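Local coordinates for FOKI restriction endonuclease (PDB 2FOK), which recognises a specific DNA site and, as a type IIS restriction endonuclease, hydrolyses both strands in a metal-ion-dependent reaction carried out by a separate cleavage domain, at residues 59-62 / 63-66; 337-341 / 342-346; 395-398 / 399-402. All coordinates share one frame; numbering follows the deposited sequence.

Interaction 1: residues 59-62 / 63-66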
ATOM      1  N   MET A  59       3.650 -29.875  19.894  1.00 28.59           N
ATOM      2  CA  MET A  59       5.031 -29.438  20.040  1.00 27.67           C
ATOM      3  C   MET A  59       5.889 -30.611  20.459  1.00 29.18           C
ATOM      4  O   MET A  59       7.120 -30.524  20.492  1.00 27.74           O
ATOM      5  CB  MET A  59       5.130 -28.334  21.089  1.00 26.69           C
ATOM      6  CG  MET A  59       4.385 -27.077  20.687  1.00 28.03           C
ATOM      7  SD  MET A  59       4.946 -25.626  21.550  1.00 31.65           S
ATOM      8  CE  MET A  59       6.712 -25.701  21.302  1.00 26.35           C
ATOM      9  N   ASN A  60       5.229 -31.717  20.774  1.00 30.66           N
ATOM     10  CA  ASN A  60       5.929 -32.912  21.208  1.00 31.20           C
ATOM     11  C   ASN A  60       6.349 -33.876  20.108  1.00 27.23           C
ATOM     12  O   ASN A  60       7.180 -34.745  20.359  1.00 24.15           O
ATOM     13  CB  ASN A  60       5.095 -33.670  22.245  1.00 34.26           C
ATOM     14  CG  ASN A  60       5.962 -34.335  23.293  1.00 36.34           C
ATOM     15  OD1 ASN A  60       6.895 -33.721  23.817  1.00 34.93           O
ATOM     16  ND2 ASN A  60       5.675 -35.600  23.593  1.00 36.90           N
ATOM     17  N   GLN A  61       5.793 -33.729  18.904  1.00 28.20           N
ATOM     18  CA  GLN A  61       6.133 -34.619  17.786  1.00 30.01           C
ATOM     19  C   GLN A  61       7.626 -34.578  17.455  1.00 28.59           C
ATOM     20  O   GLN A  61       8.314 -33.622  17.791  1.00 31.62           O
ATOM     21  CB  GLN A  61       5.319 -34.260  16.538  1.00 30.73           C
ATOM     22  CG  GLN A  61       4.307 -33.154  16.736  1.00 34.80           C
ATOM     23  CD  GLN A  61       4.083 -32.331  15.465  1.00 41.85           C
ATOM     24  OE1 GLN A  61       3.763 -32.870  14.398  1.00 37.17           O
ATOM     25  NE2 GLN A  61       4.258 -31.015  15.578  1.00 46.23           N
ATOM     26  N   HIS A  62       8.121 -35.626  16.805  1.00 30.00           N
ATOM     27  CA  HIS A  62       9.539 -35.717  16.447  1.00 30.44           C
ATOM     28  C   HIS A  62       9.861 -34.740  15.323  1.00 31.75           C
ATOM     29  O   HIS A  62      10.793 -33.943  15.419  1.00 28.96           O
ATOM     30  CB  HIS A  62       9.876 -37.148  16.009  1.00 32.71           C
ATOM     31  CG  HIS A  62      11.302 -37.337  15.594  1.00 36.93           C
ATOM     32  ND1 HIS A  62      11.669 -37.650  14.302  1.00 36.32           N
ATOM     33  CD2 HIS A  62      12.451 -37.289  16.309  1.00 38.35           C
ATOM     34  CE1 HIS A  62      12.981 -37.788  14.239  1.00 35.99           C
ATOM     35  NE2 HIS A  62      13.481 -37.574  15.442  1.00 41.41           N
ATOM     36  N   ASP A  63       9.086 -34.828  14.247  1.00 32.21           N
ATOM     37  CA  ASP A  63       9.237 -33.952  13.095  1.00 31.41           C
ATOM     38  C   ASP A  63       8.132 -32.925  13.243  1.00 29.96           C
ATOM     39  O   ASP A  63       6.967 -33.204  12.986  1.00 34.05           O
ATOM     40  CB  ASP A  63       9.072 -34.753  11.803  1.00 31.57           C
ATOM     41  CG  ASP A  63      10.201 -35.750  11.594  1.00 29.74           C
ATOM     42  OD1 ASP A  63      11.353 -35.424  11.949  1.00 25.10           O
ATOM     43  OD2 ASP A  63       9.939 -36.859  11.086  1.00 33.70           O
ATOM     44  N   LEU A  64       8.520 -31.734  13.668  1.00 31.27           N
ATOM     45  CA  LEU A  64       7.595 -30.648  13.921  1.00 29.97           C
ATOM     46  C   LEU A  64       7.044 -29.918  12.709  1.00 28.47           C
ATOM     47  O   LEU A  64       7.784 -29.431  11.850  1.00 28.79           O
ATOM     48  CB  LEU A  64       8.250 -29.639  14.869  1.00 28.38           C
ATOM     49  CG  LEU A  64       8.571 -30.160  16.274  1.00 29.53           C
ATOM     50  CD1 LEU A  64       9.599 -29.241  16.947  1.00 30.15           C
ATOM     51  CD2 LEU A  64       7.287 -30.241  17.085  1.00 24.82           C
ATOM     52  N   ILE A  65       5.724 -29.846  12.665  1.00 27.47           N
ATOM     53  CA  ILE A  65       5.016 -29.155  11.610  1.00 30.55           C
ATOM     54  C   ILE A  65       3.798 -28.568  12.318  1.00 30.10           C
ATOM     55  O   ILE A  65       3.154 -29.253  13.115  1.00 35.01           O
ATOM     56  CB  ILE A  65       4.603 -30.132  10.475  1.00 30.15           C
ATOM     57  CG1 ILE A  65       3.659 -29.426   9.490  1.00 29.38           C
ATOM     58  CG2 ILE A  65       3.959 -31.385  11.062  1.00 31.55           C
ATOM     59  CD1 ILE A  65       3.840 -29.853   8.039  1.00 22.15           C
ATOM     60  N   TYR A  66       3.514 -27.294  12.068  1.00 29.22           N
ATOM     61  CA  TYR A  66       2.377 -26.625  12.704  1.00 25.42           C
ATOM     62  C   TYR A  66       1.471 -26.012  11.644  1.00 24.89           C
ATOM     63  O   TYR A  66       1.954 -25.473  10.654  1.00 23.08           O
ATOM     64  CB  TYR A  66       2.852 -25.506  13.651  1.00 27.89           C
ATOM     65  CG  TYR A  66       3.871 -25.899  14.712  1.00 25.54           C
ATOM     66  CD1 TYR A  66       3.627 -26.944  15.605  1.00 28.79           C
ATOM     67  CD2 TYR A  66       5.068 -25.200  14.843  1.00 26.53           C
ATOM     68  CE1 TYR A  66       4.555 -27.282  16.607  1.00 22.48           C
ATOM     69  CE2 TYR A  66       6.000 -25.529  15.839  1.00 25.59           C
ATOM     70  CZ  TYR A  66       5.735 -26.568  16.713  1.00 23.31           C
ATOM     71  OH  TYR A  66       6.660 -26.894  17.682  1.00 24.24           O
TER
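The Tyr-66 ring meets Met-59 and Gln-61: Met-59 CA lies at its edge, near the ring plane, while Gln-61 NE2 stands obliquely to the ring, 3.9 Å from Tyr-66 CE1. Outside the turn, the ring meets that of Phe-27 edge-to-face. The amide of Gln-61 is the second flat group: Ile-65 O sits in its plane and accepts a nearly straight bond from Gln-61 NE2 (3.2 Å, 162° at the hydrogen), with the donor above the plane of that carbonyl. The same NE2 also donates to Ile-58 O, so two carbonyls fix the rotation of the amide. At the turn, the carboxylate of Asp-63 lies beside the imidazole of His-62, the two planes 55° apart.

The apolar contact is between Met-59 and Tyr-66. Met-59 CG lies 4.1 Å from Tyr-66 CE1, and a bend at the thioether (chi3 51°) carries CE back to within 3.8 Å of Tyr-66 OH; a flexible methionine suits such a curved path. Leu-64 CD2 lies against polar atoms at the end of the helix, 3.4 Å from Met-59 O and 3.5 Å from Gln-61 NE2.

Here helix 49-60 gives way to strand 66-67 through a tight reversal in the first recognition subdomain. Polar groups are answered along it: Tyr-66 OH bonds to Val-26 O, and Arg-29 reaches His-62 O. Glutamine suits its place because one amide nitrogen can serve carbonyls of both the outgoing helix and the returning chain, tying the two by neutral bonds that should depend little on ionisation.

Interaction 2: residues 337-341 / 342-346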
ATOM      1  N   PHE A 337      -5.514 -17.176 -20.171  1.00 39.33           N
ATOM      2  CA  PHE A 337      -5.609 -15.863 -19.544  1.00 37.31           C
ATOM      3  C   PHE A 337      -5.583 -14.780 -20.613  1.00 36.81           C
ATOM      4  O   PHE A 337      -4.523 -14.309 -21.012  1.00 37.51           O
ATOM      5  CB  PHE A 337      -4.458 -15.657 -18.560  1.00 38.89           C
ATOM      6  CG  PHE A 337      -4.780 -16.082 -17.145  1.00 41.54           C
ATOM      7  CD1 PHE A 337      -4.819 -17.430 -16.800  1.00 40.84           C
ATOM      8  CD2 PHE A 337      -5.045 -15.132 -16.157  1.00 40.28           C
ATOM      9  CE1 PHE A 337      -5.117 -17.825 -15.494  1.00 39.36           C
ATOM     10  CE2 PHE A 337      -5.344 -15.518 -14.852  1.00 38.82           C
ATOM     11  CZ  PHE A 337      -5.379 -16.871 -14.522  1.00 38.51           C
ATOM     12  N   ASP A 338      -6.768 -14.402 -21.075  1.00 38.11           N
ATOM     13  CA  ASP A 338      -6.940 -13.377 -22.097  1.00 37.47           C
ATOM     14  C   ASP A 338      -6.731 -11.974 -21.539  1.00 35.89           C
ATOM     15  O   ASP A 338      -7.669 -11.339 -21.048  1.00 31.27           O
ATOM     16  CB  ASP A 338      -8.342 -13.474 -22.686  1.00 39.31           C
ATOM     17  CG  ASP A 338      -8.328 -13.592 -24.184  1.00 42.72           C
ATOM     18  OD1 ASP A 338      -7.652 -12.766 -24.834  1.00 44.50           O
ATOM     19  OD2 ASP A 338      -8.989 -14.513 -24.710  1.00 48.22           O
ATOM     20  N   GLU A 339      -5.500 -11.484 -21.631  1.00 36.11           N
ATOM     21  CA  GLU A 339      -5.172 -10.164 -21.115  1.00 33.51           C
ATOM     22  C   GLU A 339      -4.837  -9.156 -22.206  1.00 32.76           C
ATOM     23  O   GLU A 339      -4.483  -9.522 -23.323  1.00 33.88           O
ATOM     24  CB  GLU A 339      -3.999 -10.273 -20.135  1.00 35.08           C
ATOM     25  CG  GLU A 339      -4.334  -9.871 -18.712  1.00 39.72           C
ATOM     26  CD  GLU A 339      -5.701 -10.358 -18.282  1.00 40.74           C
ATOM     27  OE1 GLU A 339      -5.802 -11.508 -17.793  1.00 42.12           O
ATOM     28  OE2 GLU A 339      -6.673  -9.589 -18.436  1.00 41.84           O
ATOM     29  N   VAL A 340      -4.958  -7.876 -21.864  1.00 35.17           N
ATOM     30  CA  VAL A 340      -4.660  -6.780 -22.781  1.00 32.65           C
ATOM     31  C   VAL A 340      -3.234  -6.320 -22.489  1.00 33.22           C
ATOM     32  O   VAL A 340      -2.809  -6.318 -21.336  1.00 34.14           O
ATOM     33  CB  VAL A 340      -5.647  -5.613 -22.565  1.00 35.73           C
ATOM     34  CG1 VAL A 340      -5.050  -4.317 -23.067  1.00 35.45           C
ATOM     35  CG2 VAL A 340      -6.963  -5.914 -23.269  1.00 28.53           C
ATOM     36  N   ILE A 341      -2.500  -5.931 -23.527  1.00 32.16           N
ATOM     37  CA  ILE A 341      -1.103  -5.506 -23.371  1.00 32.27           C
ATOM     38  C   ILE A 341      -0.783  -4.573 -22.193  1.00 30.09           C
ATOM     39  O   ILE A 341       0.260  -4.732 -21.552  1.00 32.28           O
ATOM     40  CB  ILE A 341      -0.556  -4.828 -24.676  1.00 34.01           C
ATOM     41  CG1 ILE A 341      -0.587  -5.813 -25.852  1.00 36.08           C
ATOM     42  CG2 ILE A 341       0.863  -4.342 -24.459  1.00 34.06           C
ATOM     43  CD1 ILE A 341       0.421  -6.946 -25.759  1.00 35.57           C
ATOM     44  N   GLU A 342      -1.647  -3.603 -21.903  1.00 26.42           N
ATOM     45  CA  GLU A 342      -1.355  -2.677 -20.807  1.00 26.93           C
ATOM     46  C   GLU A 342      -1.629  -3.210 -19.401  1.00 22.58           C
ATOM     47  O   GLU A 342      -1.178  -2.629 -18.418  1.00 25.29           O
ATOM     48  CB  GLU A 342      -2.079  -1.342 -21.011  1.00 26.12           C
ATOM     49  CG  GLU A 342      -3.379  -1.449 -21.756  1.00 33.41           C
ATOM     50  CD  GLU A 342      -3.192  -1.353 -23.245  1.00 27.82           C
ATOM     51  OE1 GLU A 342      -2.706  -0.310 -23.729  1.00 30.62           O
ATOM     52  OE2 GLU A 342      -3.532  -2.328 -23.934  1.00 31.29           O
ATOM     53  N   THR A 343      -2.372  -4.303 -19.299  1.00 24.73           N
ATOM     54  CA  THR A 343      -2.624  -4.905 -17.998  1.00 24.55           C
ATOM     55  C   THR A 343      -1.347  -5.677 -17.685  1.00 24.30           C
ATOM     56  O   THR A 343      -0.856  -5.661 -16.557  1.00 27.03           O
ATOM     57  CB  THR A 343      -3.806  -5.898 -18.032  1.00 25.25           C
ATOM     58  OG1 THR A 343      -5.048  -5.182 -17.955  1.00 23.53           O
ATOM     59  CG2 THR A 343      -3.722  -6.852 -16.850  1.00 27.57           C
ATOM     60  N   ILE A 344      -0.813  -6.340 -18.710  1.00 23.52           N
ATOM     61  CA  ILE A 344       0.417  -7.114 -18.594  1.00 25.70           C
ATOM     62  C   ILE A 344       1.595  -6.188 -18.289  1.00 24.77           C
ATOM     63  O   ILE A 344       2.493  -6.548 -17.524  1.00 29.91           O
ATOM     64  CB  ILE A 344       0.705  -7.922 -19.895  1.00 23.59           C
ATOM     65  CG1 ILE A 344      -0.457  -8.874 -20.178  1.00 23.10           C
ATOM     66  CG2 ILE A 344       2.004  -8.709 -19.757  1.00 22.59           C
ATOM     67  CD1 ILE A 344      -0.417  -9.517 -21.543  1.00 23.67           C
ATOM     68  N   GLU A 345       1.583  -4.995 -18.877  1.00 22.54           N
ATOM     69  CA  GLU A 345       2.643  -4.008 -18.650  1.00 23.63           C
ATOM     70  C   GLU A 345       2.605  -3.497 -17.206  1.00 21.94           C
ATOM     71  O   GLU A 345       3.647  -3.282 -16.592  1.00 24.13           O
ATOM     72  CB  GLU A 345       2.484  -2.807 -19.601  1.00 24.04           C
ATOM     73  CG  GLU A 345       2.743  -3.102 -21.066  1.00 34.10           C
ATOM     74  CD  GLU A 345       2.539  -1.883 -21.973  1.00 38.09           C
ATOM     75  OE1 GLU A 345       1.642  -1.060 -21.694  1.00 39.53           O
ATOM     76  OE2 GLU A 345       3.277  -1.753 -22.971  1.00 39.58           O
ATOM     77  N   ASN A 346       1.406  -3.297 -16.662  1.00 20.45           N
ATOM     78  CA  ASN A 346       1.279  -2.812 -15.288  1.00 19.32           C
ATOM     79  C   ASN A 346       1.661  -3.905 -14.301  1.00 17.89           C
ATOM     80  O   ASN A 346       2.196  -3.632 -13.225  1.00 18.17           O
ATOM     81  CB  ASN A 346      -0.151  -2.334 -15.003  1.00 20.54           C
ATOM     82  CG  ASN A 346      -0.285  -1.673 -13.624  1.00 19.43           C
ATOM     83  OD1 ASN A 346       0.082  -0.509 -13.435  1.00 14.31           O
ATOM     84  ND2 ASN A 346      -0.819  -2.415 -12.667  1.00 18.26           N
TER
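Glu-339 lies against the first turn of helix 341-352 with the aliphatic part of its side chain. Its CB packs 3.8 Å from Ile-344 CG1 and almost as near to CD1 of the same residue. The next atom, Glu-339 CG, touches the methyl Thr-343 CG2 at 3.6 Å. A bend at chi2 (40°) then turns the carboxylate off from that methyl, and its oxygens find partners elsewhere: OE1 bonds to Tyr-305 OH, and OE2 forms a salt bridge with Lys-387. A glutamate suits this buried spot because its methylenes can pack while its charge is met by a lysine and a hydroxyl.

The helix so approached follows helices 303-319 and 325-334 in the D3 domain, which belongs to the helix-turn-helix clan. Val-340 holds the N-cap position. Valine has no side-chain acceptor for the helix's first N-H groups; separately, Val-340 O starts the regular bonding, taking Thr-343 N at 2.9 Å and Ile-344 N at 3.3 Å, the latter nearly along the C=O axis. One residue on, Ile-341 O receives Glu-345 N at 3.0 Å, while the Ile-341 side chain touches Ile-325 and Gln-329 of helix 325-334.

Interaction 3: residues 395-398 / 399-402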
ATOM      1  N   SER A 395      -9.212  -3.177 -16.638  1.00 24.60           N
ATOM      2  CA  SER A 395      -8.628  -3.591 -17.895  1.00 25.55           C
ATOM      3  C   SER A 395      -9.111  -2.720 -19.039  1.00 26.82           C
ATOM      4  O   SER A 395      -8.313  -2.287 -19.870  1.00 28.55           O
ATOM      5  CB  SER A 395      -8.977  -5.045 -18.173  1.00 27.09           C
ATOM      6  OG  SER A 395      -7.824  -5.755 -18.599  1.00 42.92           O
ATOM      7  N   GLU A 396     -10.416  -2.454 -19.073  1.00 28.13           N
ATOM      8  CA  GLU A 396     -11.000  -1.622 -20.121  1.00 27.34           C
ATOM      9  C   GLU A 396     -10.373  -0.242 -20.152  1.00 24.70           C
ATOM     10  O   GLU A 396      -9.941   0.206 -21.197  1.00 27.81           O
ATOM     11  CB  GLU A 396     -12.510  -1.478 -19.937  1.00 26.14           C
ATOM     12  CG  GLU A 396     -13.187  -0.740 -21.086  1.00 26.04           C
ATOM     13  CD  GLU A 396     -14.390   0.077 -20.651  1.00 30.40           C
ATOM     14  OE1 GLU A 396     -15.025  -0.287 -19.635  1.00 31.68           O
ATOM     15  OE2 GLU A 396     -14.704   1.084 -21.329  1.00 32.65           O
ATOM     16  N   LEU A 397     -10.291   0.407 -18.994  1.00 27.28           N
ATOM     17  CA  LEU A 397      -9.734   1.754 -18.885  1.00 26.40           C
ATOM     18  C   LEU A 397      -8.219   1.884 -19.070  1.00 28.80           C
ATOM     19  O   LEU A 397      -7.715   2.974 -19.370  1.00 23.31           O
ATOM     20  CB  LEU A 397     -10.146   2.365 -17.540  1.00 24.78           C
ATOM     21  CG  LEU A 397     -11.651   2.582 -17.305  1.00 22.17           C
ATOM     22  CD1 LEU A 397     -11.874   3.058 -15.871  1.00 19.71           C
ATOM     23  CD2 LEU A 397     -12.195   3.608 -18.290  1.00 14.63           C
ATOM     24  N   ARG A 398      -7.486   0.794 -18.857  1.00 31.57           N
ATOM     25  CA  ARG A 398      -6.031   0.814 -19.037  1.00 27.51           C
ATOM     26  C   ARG A 398      -5.767   0.757 -20.535  1.00 26.70           C
ATOM     27  O   ARG A 398      -4.819   1.360 -21.037  1.00 26.85           O
ATOM     28  CB  ARG A 398      -5.376  -0.391 -18.349  1.00 28.93           C
ATOM     29  CG  ARG A 398      -4.529   0.003 -17.144  1.00 35.37           C
ATOM     30  CD  ARG A 398      -3.704  -1.152 -16.620  1.00 33.60           C
ATOM     31  NE  ARG A 398      -4.539  -2.146 -15.957  1.00 29.76           N
ATOM     32  CZ  ARG A 398      -4.723  -2.206 -14.648  1.00 28.36           C
ATOM     33  NH1 ARG A 398      -4.130  -1.323 -13.847  1.00 31.34           N
ATOM     34  NH2 ARG A 398      -5.491  -3.156 -14.140  1.00 32.23           N
ATOM     35  N   HIS A 399      -6.624   0.021 -21.235  1.00 26.77           N
ATOM     36  CA  HIS A 399      -6.549  -0.118 -22.680  1.00 29.62           C
ATOM     37  C   HIS A 399      -7.610   0.809 -23.276  1.00 36.55           C
ATOM     38  O   HIS A 399      -8.560   0.360 -23.921  1.00 41.60           O
ATOM     39  CB  HIS A 399      -6.849  -1.554 -23.071  1.00 27.57           C
ATOM     40  CG  HIS A 399      -6.834  -1.795 -24.547  1.00 34.14           C
ATOM     41  ND1 HIS A 399      -5.667  -1.954 -25.262  1.00 35.61           N
ATOM     42  CD2 HIS A 399      -7.839  -1.882 -25.449  1.00 32.61           C
ATOM     43  CE1 HIS A 399      -5.953  -2.130 -26.540  1.00 33.63           C
ATOM     44  NE2 HIS A 399      -7.266  -2.090 -26.680  1.00 36.06           N
ATOM     45  N   LYS A 400      -7.464   2.104 -23.043  1.00 34.74           N
ATOM     46  CA  LYS A 400      -8.434   3.065 -23.550  1.00 36.39           C
ATOM     47  C   LYS A 400      -7.958   4.463 -23.222  1.00 36.41           C
ATOM     48  O   LYS A 400      -7.949   5.337 -24.078  1.00 38.10           O
ATOM     49  CB  LYS A 400      -9.802   2.825 -22.907  1.00 39.38           C
ATOM     50  CG  LYS A 400     -10.949   3.487 -23.635  1.00 40.31           C
ATOM     51  CD  LYS A 400     -12.106   3.798 -22.703  1.00 43.21           C
ATOM     52  CE  LYS A 400     -13.392   3.180 -23.223  1.00 45.90           C
ATOM     53  NZ  LYS A 400     -13.134   1.854 -23.863  1.00 49.02           N
ATOM     54  N   LEU A 401      -7.566   4.663 -21.968  1.00 36.15           N
ATOM     55  CA  LEU A 401      -7.067   5.955 -21.519  1.00 37.16           C
ATOM     56  C   LEU A 401      -5.564   5.938 -21.783  1.00 36.42           C
ATOM     57  O   LEU A 401      -4.790   5.416 -20.990  1.00 37.02           O
ATOM     58  CB  LEU A 401      -7.365   6.149 -20.020  1.00 34.41           C
ATOM     59  CG  LEU A 401      -8.803   5.922 -19.504  1.00 33.60           C
ATOM     60  CD1 LEU A 401      -8.960   6.615 -18.151  1.00 30.59           C
ATOM     61  CD2 LEU A 401      -9.856   6.460 -20.492  1.00 30.93           C
ATOM     62  N   LYS A 402      -5.171   6.504 -22.919  1.00 38.44           N
ATOM     63  CA  LYS A 402      -3.777   6.547 -23.354  1.00 35.59           C
ATOM     64  C   LYS A 402      -2.941   7.668 -22.751  1.00 34.87           C
ATOM     65  O   LYS A 402      -1.755   7.778 -23.045  1.00 34.25           O
ATOM     66  CB  LYS A 402      -3.722   6.640 -24.883  1.00 33.88           C
TER
HETATM   67  O   HOH W   1      -4.187   2.832 -22.936  1.00 54.40           O
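Glu-396 and Lys-400 supply the charged pair of this contact, one helical turn apart in sequence. Their side chains run side by side and point the same way, and Glu-396 OE2 meets Lys-400 NZ at 3.1 Å in a salt bridge whose hydrogen bond is weak. Bends at chi3 and chi4 of the lysine fold its last carbon and its ammonium group onto that one oxygen. Long, flexible and charged, both residues suit a solvent-facing helix end.

Backbone hydrogen bonds close the helix. His-399 N donates to Ser-395 O (3.2 Å, 153° at the hydrogen), and Leu-401 N reaches Leu-397 O at 3.1 Å from above the plane of that carbonyl. Between them, Lys-400 N makes a weak bond to Arg-398 O. A water bridges the end of the helix and the loop: it donates to Arg-398 O at 2.5 Å and makes weak bonds to Lys-400 N and Leu-401 O. Arg-398 O also receives His-406 NE2, so this carbonyl of the last turn is well supplied with donors.

Apolar packing joins Leu-397 CB to Leu-401 CG at 4.3 Å. With CG beside its backbone N (chi1 -51°), Leu-401 brings that atom close to Leu-397 O, at 3.1 Å. A branched hydrocarbon is apt for its buried place between Leu-397 and Leu-552 of helix 548-560.

His-399, the first residue to leave helical backbone angles, sends its ring away from the helix end, ND1 bonding to Glu-342 OE2 of helix 341-352. Together these contacts form the C-terminal end of helix 389-398, where the chain passes into a loop within the cleavage domain of the PD-(D/E)XK nuclease clan.

In the fold
The three interactions follow one another along the chain, each in a different domain family: interaction 1 in the first recognition subdomain, interaction 2 in the D3 domain and interaction 3 in the cleavage domain. Interaction 1 stands apart, its centre about 44 Å from that of interaction 2 and 51 Å from that of interaction 3. The latter two have centres about 10 Å apart and touch. The start of helix 341-352 meets the end of helix 389-398 and the residue after it through probable hydrogen bonds, Thr-343 OG1 to Ser-395 OG at 2.9 Å and, with a less certain geometry, Glu-342 OE2 to His-399 ND1. The cleavage domain thus packs against D3 here, consistent with the nuclease domain being held beside the recognition part in this structure.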